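Local coordinates for pfam DUF1093 family protein (Bacillus subtilis, PDB 3NPP) that is of unknown function, a small beta-rich member of the DUF1093 family that is probably made with a signal sequence and exported, at residues V14-D19 and Y30-Y35; A56-K61 and E68-V73. All blocks are in the same frame, centred on the assembly; numbering follows the deposited sequence.

Contact 1. Residues V14-D19 and Y30-Y35; sequences VQIDRD and YTLDGY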
ATOM      1  N   VAL A  14      11.280   3.453  15.776  1.00 23.07           N
ATOM      2  CA  VAL A  14      12.354   4.435  15.660  1.00 24.11           C
ATOM      3  C   VAL A  14      12.428   5.285  16.919  1.00 24.77           C
ATOM      4  O   VAL A  14      11.440   5.363  17.695  1.00 23.02           O
ATOM      5  CB  VAL A  14      12.127   5.376  14.441  1.00 24.62           C
ATOM      6  CG1 VAL A  14      12.165   4.589  13.148  1.00 23.37           C
ATOM      7  CG2 VAL A  14      10.838   6.178  14.585  1.00 22.60           C
ATOM      8  N   GLN A  15      13.587   5.911  17.127  1.00 25.50           N
ATOM      9  CA  GLN A  15      13.707   6.996  18.083  1.00 26.92           C
ATOM     10  C   GLN A  15      13.946   8.281  17.326  1.00 26.88           C
ATOM     11  O   GLN A  15      14.746   8.304  16.394  1.00 27.89           O
ATOM     12  CB  GLN A  15      14.850   6.742  19.094  1.00 27.87           C
ATOM     13  CG  GLN A  15      14.861   7.777  20.224  1.00 28.01           C
ATOM     14  CD  GLN A  15      15.855   7.476  21.320  1.00 30.63           C
ATOM     15  OE1 GLN A  15      16.872   6.845  21.098  1.00 28.60           O
ATOM     16  NE2 GLN A  15      15.552   7.942  22.519  1.00 31.14           N
ATOM     17  N   ILE A  16      13.321   9.371  17.771  1.00 27.98           N
ATOM     18  CA  ILE A  16      13.507  10.680  17.148  1.00 29.40           C
ATOM     19  C   ILE A  16      14.868  11.228  17.641  1.00 32.54           C
ATOM     20  O   ILE A  16      14.941  12.016  18.601  1.00 33.38           O
ATOM     21  CB  ILE A  16      12.308  11.654  17.429  1.00 29.65           C
ATOM     22  CG1 ILE A  16      10.959  11.007  17.082  1.00 28.82           C
ATOM     23  CG2 ILE A  16      12.441  12.972  16.602  1.00 27.87           C
ATOM     24  CD1 ILE A  16      10.863  10.416  15.667  1.00 26.07           C
ATOM     25  N   ASP A  17      15.933  10.717  17.011  1.00 33.85           N
ATOM     26  CA  ASP A  17      17.311  11.010  17.368  1.00 36.34           C
ATOM     27  C   ASP A  17      18.071  11.811  16.295  1.00 37.90           C
ATOM     28  O   ASP A  17      19.302  11.907  16.363  1.00 39.79           O
ATOM     29  CB  ASP A  17      18.078   9.717  17.767  1.00 37.20           C
ATOM     30  CG  ASP A  17      18.210   8.692  16.624  1.00 39.68           C
ATOM     31  OD1 ASP A  17      17.598   8.804  15.515  1.00 38.23           O
ATOM     32  OD2 ASP A  17      18.910   7.711  16.881  1.00 44.70           O
ATOM     33  N   ARG A  18      17.331  12.376  15.339  1.00 37.25           N
ATOM     34  CA  ARG A  18      17.863  13.251  14.302  0.50 39.04           C
ATOM     35  C   ARG A  18      16.903  14.441  14.172  1.00 38.58           C
ATOM     36  O   ARG A  18      15.694  14.331  14.499  1.00 36.91           O
ATOM     37  CB  ARG A  18      17.942  12.518  12.948  0.50 40.02           C
ATOM     38  CG  ARG A  18      18.659  11.162  12.966  0.50 41.83           C
ATOM     39  CD  ARG A  18      20.111  11.303  13.330  0.50 44.93           C
ATOM     40  NE  ARG A  18      20.547  10.225  14.209  0.50 47.75           N
ATOM     41  CZ  ARG A  18      21.424   9.291  13.867  0.50 49.68           C
ATOM     42  NH1 ARG A  18      21.966   9.294  12.654  0.50 51.38           N
ATOM     43  NH2 ARG A  18      21.751   8.356  14.736  0.50 49.90           N
ATOM     44  N   ASP A  19      17.425  15.570  13.704  1.00 36.67           N
ATOM     45  CA  ASP A  19      16.590  16.700  13.343  1.00 35.57           C
ATOM     46  C   ASP A  19      15.645  16.312  12.220  1.00 32.87           C
ATOM     47  O   ASP A  19      16.003  15.568  11.320  1.00 32.04           O
ATOM     48  CB  ASP A  19      17.432  17.881  12.852  1.00 37.13           C
ATOM     49  CG  ASP A  19      18.066  18.663  13.978  1.00 41.12           C
ATOM     50  OD1 ASP A  19      17.870  18.320  15.166  1.00 43.03           O
ATOM     51  OD2 ASP A  19      18.773  19.639  13.660  1.00 47.19           O
ATOM     52  N   TYR A  30      10.997  13.167   8.754  1.00 22.47           N
ATOM     53  CA  TYR A  30      12.090  12.469   9.452  1.00 23.69           C
ATOM     54  C   TYR A  30      12.515  11.313   8.585  1.00 23.66           C
ATOM     55  O   TYR A  30      11.661  10.664   8.004  1.00 23.33           O
ATOM     56  CB  TYR A  30      11.625  11.928  10.811  1.00 24.08           C
ATOM     57  CG  TYR A  30      11.216  13.021  11.755  1.00 24.90           C
ATOM     58  CD1 TYR A  30       9.913  13.503  11.766  1.00 24.41           C
ATOM     59  CD2 TYR A  30      12.142  13.603  12.622  1.00 25.41           C
ATOM     60  CE1 TYR A  30       9.535  14.542  12.655  1.00 26.33           C
ATOM     61  CE2 TYR A  30      11.773  14.630  13.477  1.00 26.89           C
ATOM     62  CZ  TYR A  30      10.466  15.094  13.483  1.00 25.54           C
ATOM     63  OH  TYR A  30      10.109  16.145  14.312  1.00 28.73           O
ATOM     64  N   THR A  31      13.820  11.101   8.446  1.00 24.39           N
ATOM     65  CA  THR A  31      14.369   9.883   7.835  1.00 24.93           C
ATOM     66  C   THR A  31      15.287   9.253   8.861  1.00 26.23           C
ATOM     67  O   THR A  31      16.344   9.800   9.155  1.00 26.31           O
ATOM     68  CB  THR A  31      15.127  10.175   6.545  1.00 26.29           C
ATOM     69  OG1 THR A  31      14.215  10.653   5.555  1.00 26.57           O
ATOM     70  CG2 THR A  31      15.813   8.890   6.012  1.00 26.60           C
ATOM     71  N   LEU A  32      14.867   8.119   9.418  1.00 26.85           N
ATOM     72  CA  LEU A  32      15.503   7.535  10.574  1.00 28.33           C
ATOM     73  C   LEU A  32      15.753   6.056  10.333  1.00 29.89           C
ATOM     74  O   LEU A  32      15.012   5.421   9.584  1.00 28.30           O
ATOM     75  CB  LEU A  32      14.591   7.712  11.796  1.00 28.08           C
ATOM     76  CG  LEU A  32      14.259   9.153  12.222  1.00 27.43           C
ATOM     77  CD1 LEU A  32      13.171   9.168  13.255  1.00 25.73           C
ATOM     78  CD2 LEU A  32      15.507   9.851  12.741  1.00 26.39           C
ATOM     79  N   ASP A  33      16.796   5.511  10.988  1.00 31.68           N
ATOM     80  CA  ASP A  33      17.006   4.075  11.030  1.00 33.25           C
ATOM     81  C   ASP A  33      16.152   3.496  12.109  1.00 32.45           C
ATOM     82  O   ASP A  33      16.023   4.084  13.172  1.00 34.55           O
ATOM     83  CB  ASP A  33      18.474   3.717  11.292  1.00 35.96           C
ATOM     84  CG  ASP A  33      19.373   4.047  10.118  1.00 39.45           C
ATOM     85  OD1 ASP A  33      18.896   4.133   8.952  1.00 42.88           O
ATOM     86  OD2 ASP A  33      20.567   4.210  10.372  1.00 48.71           O
ATOM     87  N   GLY A  34      15.599   2.321  11.858  1.00 31.52           N
ATOM     88  CA  GLY A  34      14.683   1.683  12.803  1.00 31.04           C
ATOM     89  C   GLY A  34      14.701   0.188  12.677  1.00 30.16           C
ATOM     90  O   GLY A  34      15.558  -0.363  11.995  1.00 30.59           O
ATOM     91  N   TYR A  35      13.789  -0.469  13.380  1.00 28.23           N
ATOM     92  CA  TYR A  35      13.715  -1.917  13.378  1.00 28.74           C
ATOM     93  C   TYR A  35      12.276  -2.327  13.224  1.00 27.98           C
ATOM     94  O   TYR A  35      11.395  -1.715  13.843  1.00 27.27           O
ATOM     95  CB  TYR A  35      14.367  -2.488  14.659  1.00 30.33           C
ATOM     96  CG  TYR A  35      15.867  -2.166  14.708  1.00 32.92           C
ATOM     97  CD1 TYR A  35      16.322  -0.945  15.216  1.00 35.59           C
ATOM     98  CD2 TYR A  35      16.813  -3.023  14.119  1.00 36.63           C
ATOM     99  CE1 TYR A  35      17.683  -0.597  15.183  1.00 38.35           C
ATOM    100  CE2 TYR A  35      18.202  -2.694  14.109  1.00 38.09           C
ATOM    101  CZ  TYR A  35      18.607  -1.473  14.636  1.00 40.78           C
ATOM    102  OH  TYR A  35      19.926  -1.108  14.629  1.00 47.09           O
TER
HETATM  103  O   HOH W   1      15.902   5.440  15.395  1.00 27.94           O
HETATM  104  O   HOH W   2      18.244   7.222  12.885  1.00 32.81           O
HETATM  105  O   HOH W   3      15.453  13.492   9.506  1.00 36.42           O

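Contact 2. Residues A56-K61 and E68-V73; sequences AYLKVK and ETWEEV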
ATOM      1  N   ALA A  56      11.667  10.904  21.660  1.00 29.25           N
ATOM      2  CA  ALA A  56      10.441  10.106  21.646  1.00 28.23           C
ATOM      3  C   ALA A  56      10.637   8.832  20.800  1.00 27.38           C
ATOM      4  O   ALA A  56      11.472   8.803  19.877  1.00 26.07           O
ATOM      5  CB  ALA A  56       9.270  10.941  21.088  1.00 26.39           C
ATOM      6  N   TYR A  57       9.914   7.764  21.165  1.00 26.73           N
ATOM      7  CA  TYR A  57       9.891   6.542  20.366  1.00 25.30           C
ATOM      8  C   TYR A  57       8.599   6.480  19.541  1.00 23.89           C
ATOM      9  O   TYR A  57       7.487   6.784  20.055  1.00 22.24           O
ATOM     10  CB  TYR A  57      10.047   5.316  21.249  1.00 25.83           C
ATOM     11  CG  TYR A  57      11.362   5.263  21.996  1.00 26.14           C
ATOM     12  CD1 TYR A  57      12.513   4.767  21.390  1.00 27.93           C
ATOM     13  CD2 TYR A  57      11.457   5.712  23.291  1.00 29.33           C
ATOM     14  CE1 TYR A  57      13.720   4.720  22.060  1.00 28.58           C
ATOM     15  CE2 TYR A  57      12.677   5.669  23.997  1.00 29.79           C
ATOM     16  CZ  TYR A  57      13.800   5.178  23.375  1.00 32.11           C
ATOM     17  OH  TYR A  57      15.004   5.144  24.058  1.00 36.43           O
ATOM     18  N   LEU A  58       8.740   6.091  18.279  1.00 23.26           N
ATOM     19  CA  LEU A  58       7.627   6.084  17.332  1.00 23.50           C
ATOM     20  C   LEU A  58       7.505   4.706  16.699  1.00 23.12           C
ATOM     21  O   LEU A  58       8.518   4.025  16.503  1.00 22.65           O
ATOM     22  CB  LEU A  58       7.843   7.138  16.231  1.00 24.21           C
ATOM     23  CG  LEU A  58       6.875   8.329  16.201  1.00 25.71           C
ATOM     24  CD1 LEU A  58       7.056   9.228  17.473  1.00 22.12           C
ATOM     25  CD2 LEU A  58       7.072   9.148  14.913  1.00 23.67           C
ATOM     26  N   LYS A  59       6.265   4.307  16.423  1.00 21.93           N
ATOM     27  CA  LYS A  59       5.941   3.168  15.582  1.00 22.61           C
ATOM     28  C   LYS A  59       5.363   3.725  14.239  1.00 21.79           C
ATOM     29  O   LYS A  59       4.355   4.426  14.243  1.00 20.48           O
ATOM     30  CB  LYS A  59       4.907   2.286  16.302  1.00 23.36           C
ATOM     31  CG  LYS A  59       4.429   1.047  15.507  1.00 26.38           C
ATOM     32  CD  LYS A  59       3.346   0.235  16.281  1.00 29.60           C
ATOM     33  CE  LYS A  59       1.967   0.997  16.382  1.00 34.33           C
ATOM     34  NZ  LYS A  59       1.111   1.636  15.119  1.00 27.40           N
ATOM     35  N   VAL A  60       5.988   3.368  13.115  1.00 21.78           N
ATOM     36  CA  VAL A  60       5.529   3.777  11.783  1.00 21.84           C
ATOM     37  C   VAL A  60       5.004   2.536  11.062  1.00 22.07           C
ATOM     38  O   VAL A  60       5.767   1.603  10.802  1.00 22.90           O
ATOM     39  CB  VAL A  60       6.668   4.431  10.980  1.00 21.79           C
ATOM     40  CG1 VAL A  60       6.187   4.969   9.688  1.00 22.96           C
ATOM     41  CG2 VAL A  60       7.307   5.569  11.793  1.00 23.42           C
ATOM     42  N   LYS A  61       3.711   2.541  10.717  1.00 21.72           N
ATOM     43  CA  LYS A  61       3.051   1.379  10.131  1.00 20.99           C
ATOM     44  C   LYS A  61       3.113   1.502   8.619  1.00 21.43           C
ATOM     45  O   LYS A  61       2.828   2.586   8.062  1.00 21.06           O
ATOM     46  CB  LYS A  61       1.618   1.307  10.599  1.00 20.79           C
ATOM     47  CG  LYS A  61       0.835   0.107  10.084  1.00 22.26           C
ATOM     48  CD  LYS A  61      -0.555   0.047  10.636  1.00 24.80           C
ATOM     49  CE  LYS A  61      -1.494   1.077  10.025  1.00 25.02           C
ATOM     50  NZ  LYS A  61      -2.805   1.117  10.745  1.00 21.09           N
ATOM     51  N   GLU A  68       2.051   4.422   6.182  1.00 23.10           N
ATOM     52  CA  GLU A  68       0.681   4.918   6.324  1.00 23.60           C
ATOM     53  C   GLU A  68       0.441   5.821   7.500  1.00 22.07           C
ATOM     54  O   GLU A  68      -0.260   6.817   7.357  1.00 21.06           O
ATOM     55  CB  GLU A  68      -0.259   3.747   6.414  1.00 24.49           C
ATOM     56  CG  GLU A  68      -0.226   2.905   5.172  1.00 29.72           C
ATOM     57  CD  GLU A  68      -1.503   2.141   4.938  1.00 35.14           C
ATOM     58  OE1 GLU A  68      -1.983   1.500   5.896  1.00 37.08           O
ATOM     59  OE2 GLU A  68      -1.974   2.121   3.785  1.00 38.14           O
ATOM     60  N   THR A  69       1.023   5.493   8.661  1.00 21.34           N
ATOM     61  CA  THR A  69       0.716   6.186   9.915  1.00 21.50           C
ATOM     62  C   THR A  69       1.930   6.210  10.848  1.00 20.95           C
ATOM     63  O   THR A  69       2.828   5.368  10.734  1.00 21.00           O
ATOM     64  CB  THR A  69      -0.454   5.534  10.714  1.00 20.21           C
ATOM     65  OG1 THR A  69      -0.029   4.299  11.234  1.00 22.60           O
ATOM     66  CG2 THR A  69      -1.720   5.358   9.894  1.00 21.27           C
ATOM     67  N   TRP A  70       1.948   7.195  11.741  1.00 20.51           N
ATOM     68  CA  TRP A  70       2.907   7.253  12.866  1.00 20.69           C
ATOM     69  C   TRP A  70       2.139   7.243  14.178  1.00 20.81           C
ATOM     70  O   TRP A  70       1.022   7.732  14.230  1.00 20.33           O
ATOM     71  CB  TRP A  70       3.782   8.494  12.771  1.00 21.04           C
ATOM     72  CG  TRP A  70       3.117   9.777  13.006  1.00 21.15           C
ATOM     73  CD1 TRP A  70       2.545  10.592  12.062  1.00 20.48           C
ATOM     74  CD2 TRP A  70       3.003  10.466  14.258  1.00 20.46           C
ATOM     75  NE1 TRP A  70       2.059  11.736  12.661  1.00 21.70           N
ATOM     76  CE2 TRP A  70       2.307  11.676  14.009  1.00 19.13           C
ATOM     77  CE3 TRP A  70       3.390  10.159  15.577  1.00 20.27           C
ATOM     78  CZ2 TRP A  70       2.002  12.598  15.033  1.00 20.60           C
ATOM     79  CZ3 TRP A  70       3.095  11.087  16.609  1.00 21.48           C
ATOM     80  CH2 TRP A  70       2.430  12.283  16.332  1.00 22.51           C
ATOM     81  N   GLU A  71       2.766   6.711  15.235  1.00 21.12           N
ATOM     82  CA  GLU A  71       2.158   6.656  16.552  1.00 22.13           C
ATOM     83  C   GLU A  71       3.275   6.672  17.574  1.00 22.67           C
ATOM     84  O   GLU A  71       4.203   5.897  17.460  1.00 22.47           O
ATOM     85  CB  GLU A  71       1.326   5.380  16.714  1.00 21.96           C
ATOM     86  CG  GLU A  71       0.734   5.186  18.109  1.00 24.16           C
ATOM     87  CD  GLU A  71      -0.202   4.018  18.221  1.00 25.67           C
ATOM     88  OE1 GLU A  71      -0.031   3.041  17.477  1.00 25.71           O
ATOM     89  OE2 GLU A  71      -1.119   4.077  19.071  1.00 24.90           O
ATOM     90  N   GLU A  72       3.180   7.533  18.585  1.00 23.21           N
ATOM     91  CA  GLU A  72       4.191   7.507  19.651  1.00 23.21           C
ATOM     92  C   GLU A  72       3.942   6.265  20.512  1.00 23.38           C
ATOM     93  O   GLU A  72       2.787   5.967  20.843  1.00 23.86           O
ATOM     94  CB  GLU A  72       4.171   8.761  20.526  1.00 23.94           C
ATOM     95  CG  GLU A  72       5.336   8.759  21.638  1.00 26.26           C
ATOM     96  CD  GLU A  72       5.332   9.944  22.555  1.00 29.52           C
ATOM     97  OE1 GLU A  72       4.368  10.717  22.544  1.00 32.92           O
ATOM     98  OE2 GLU A  72       6.321  10.098  23.305  1.00 34.49           O
ATOM     99  N   VAL A  73       5.032   5.577  20.876  1.00 23.48           N
ATOM    100  CA  VAL A  73       5.020   4.451  21.849  1.00 23.32           C
ATOM    101  C   VAL A  73       6.074   4.685  22.938  1.00 24.58           C
ATOM    102  O   VAL A  73       6.909   5.583  22.814  1.00 26.47           O
ATOM    103  CB  VAL A  73       5.268   3.086  21.145  1.00 22.94           C
ATOM    104  CG1 VAL A  73       4.157   2.791  20.103  1.00 20.71           C
ATOM    105  CG2 VAL A  73       6.658   3.049  20.475  1.00 21.20           C
TER
HETATM  106  O   HOH W   4       7.895   8.006  23.347  1.00 21.29           O
HETATM  107  O   HOH W   5       1.685   3.860  13.401  1.00 20.46           O
HETATM  108  O   HOH W   6      -3.582   2.753   8.067  1.00 34.75           O

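Contact 1. Residues V14-D19 and Y30-Y35
Leu-32 is the hub between the end of strand 9-15 with its following turn and strand 27-35, which meet without a direct hydrogen bond. Its CG stands anti to the carbonyl carbon (chi1 -61°), and the branched end spreads two methyls over different partners. CD1 goes to the apolar side, 3.6 Å from Ile-16 CD1 and 4.0 Å from Val-14 CG2; both of those side chains cross Leu-32 at about a right angle, so methyl tips meet rather than chains lying alongside. CD2 goes to the exposed side, where it touches the aliphatic part of Arg-18, 3.4 Å from Arg-18 CG. A forked leucine suits this place because one residue can fill the apolar interior with one methyl and cover an arginine stem near the surface with the other. The Arg-18 chain bends at chi2 and chi3, which brings its NE back to a weak bond with Asp-17 O and a salt bridge to Asp-17 OD1.

Ile-16, the centre of an inverse gamma turn, sends its branches different ways: CG2, anti to the backbone N, lies 3.6 Å from Tyr-30 CE2, and the two side chains cross nearly perpendicularly. The carbonyl O of Arg-18 approaches the edge of the same ring near its plane. At the other end Val-14 CG1 sits 3.9 Å from Gly-34 CA; a beta carbon on Gly-34 would clash with that methyl. Waters bridge the main chains, one accepting from Gln-15 N and donating to Asp-33 O, another joining Asp-19 O to Thr-31 N.

Strand 27-35 bonds through its backbone to strand 41-48, whose Phe-46 touches Leu-32, while the backbone of Val-14 bonds to Leu-58 and that of Ile-16 to Asn-55 and Ala-56, and both side chains pack on Leu-58. The contact thus sets an outer strand's end and the turn after it against the middle strand of the other sheet.

Contact 2. Residues A56-K61 and E68-V73
Strands 57-63 and 66-73 form an antiparallel beta hairpin, and their side chains alternate between a mixed face of Tyr-57, Lys-59, Lys-61, Thr-69, Glu-71 and Val-73 and one of Leu-58, Val-60, Trp-70 and Glu-72. On the first, Lys-59 and Glu-71 are a hydrogen-bonded pair lying side by side. Both start with CG anti to the backbone N, but the lysine then bends at chi3 (70°) and chi4 (53°), folding NZ back to 3.0 Å from Glu-71 OE1 in a salt bridge whose hydrogen bond is weak. A water gathers Lys-59 NZ, Lys-59 O and Thr-69 OG1. Lys-61 runs beside Thr-69, its CB 3.5 Å from Thr-69 OG1.

On the other face Leu-58 has an unusual chi1 of -113°. Its CD2 reaches obliquely to Trp-70, 3.9 Å from CE3 of the indole, while CD1 lies 4.0 Å from Glu-72 CA. An alanine at Leu-58 would remove both methyls and would probably loosen the packing against Trp-70.

The main chain fixes this register: Lys-59 N donates to Glu-71 O at 2.8 Å, almost straight. A classic beta bulge sets Glu-68 and Thr-69 opposite Lys-61, whose O takes a 2.7 Å bond from Glu-68 N and a weak one from Thr-69 N.

Lys-59, Lys-61 and Glu-71 suit the watered face, their long stems able to pack while their charged ends reach water or a partner; leucine, valine and tryptophan suit the other, toward strand 41-48, where Glu-72 is the polar member. The chemistry thus implies a two-sided hairpin, with one weakly hydrogen-bonded ion pair and bound water on one face and hydrophobic packing on the other.

Overall arrangement
Contacts 1 and 2 both reach one antiparallel sheet, in which strand 57-63 lies between 9-15 and 66-73. They are stitched together directly: Val-14 O is 2.9 Å from Leu-58 N and Ile-16 N is 2.9 Å from Ala-56 O, both probable hydrogen bonds. Each is partly buried, but they hold the fold differently. Contact 2 joins neighbouring strands within a sheet, so backbone bonds carry it, with the Lys-59/Glu-71 pair on one face. Contact 1 links two sheets, so methyl packing and water bridges replace direct bonds. Their buried sides converge on strand 41-48, where Phe-46 touches both Leu-32 and Leu-58, whereas Arg-18 and Glu-71 mark the exposed margins.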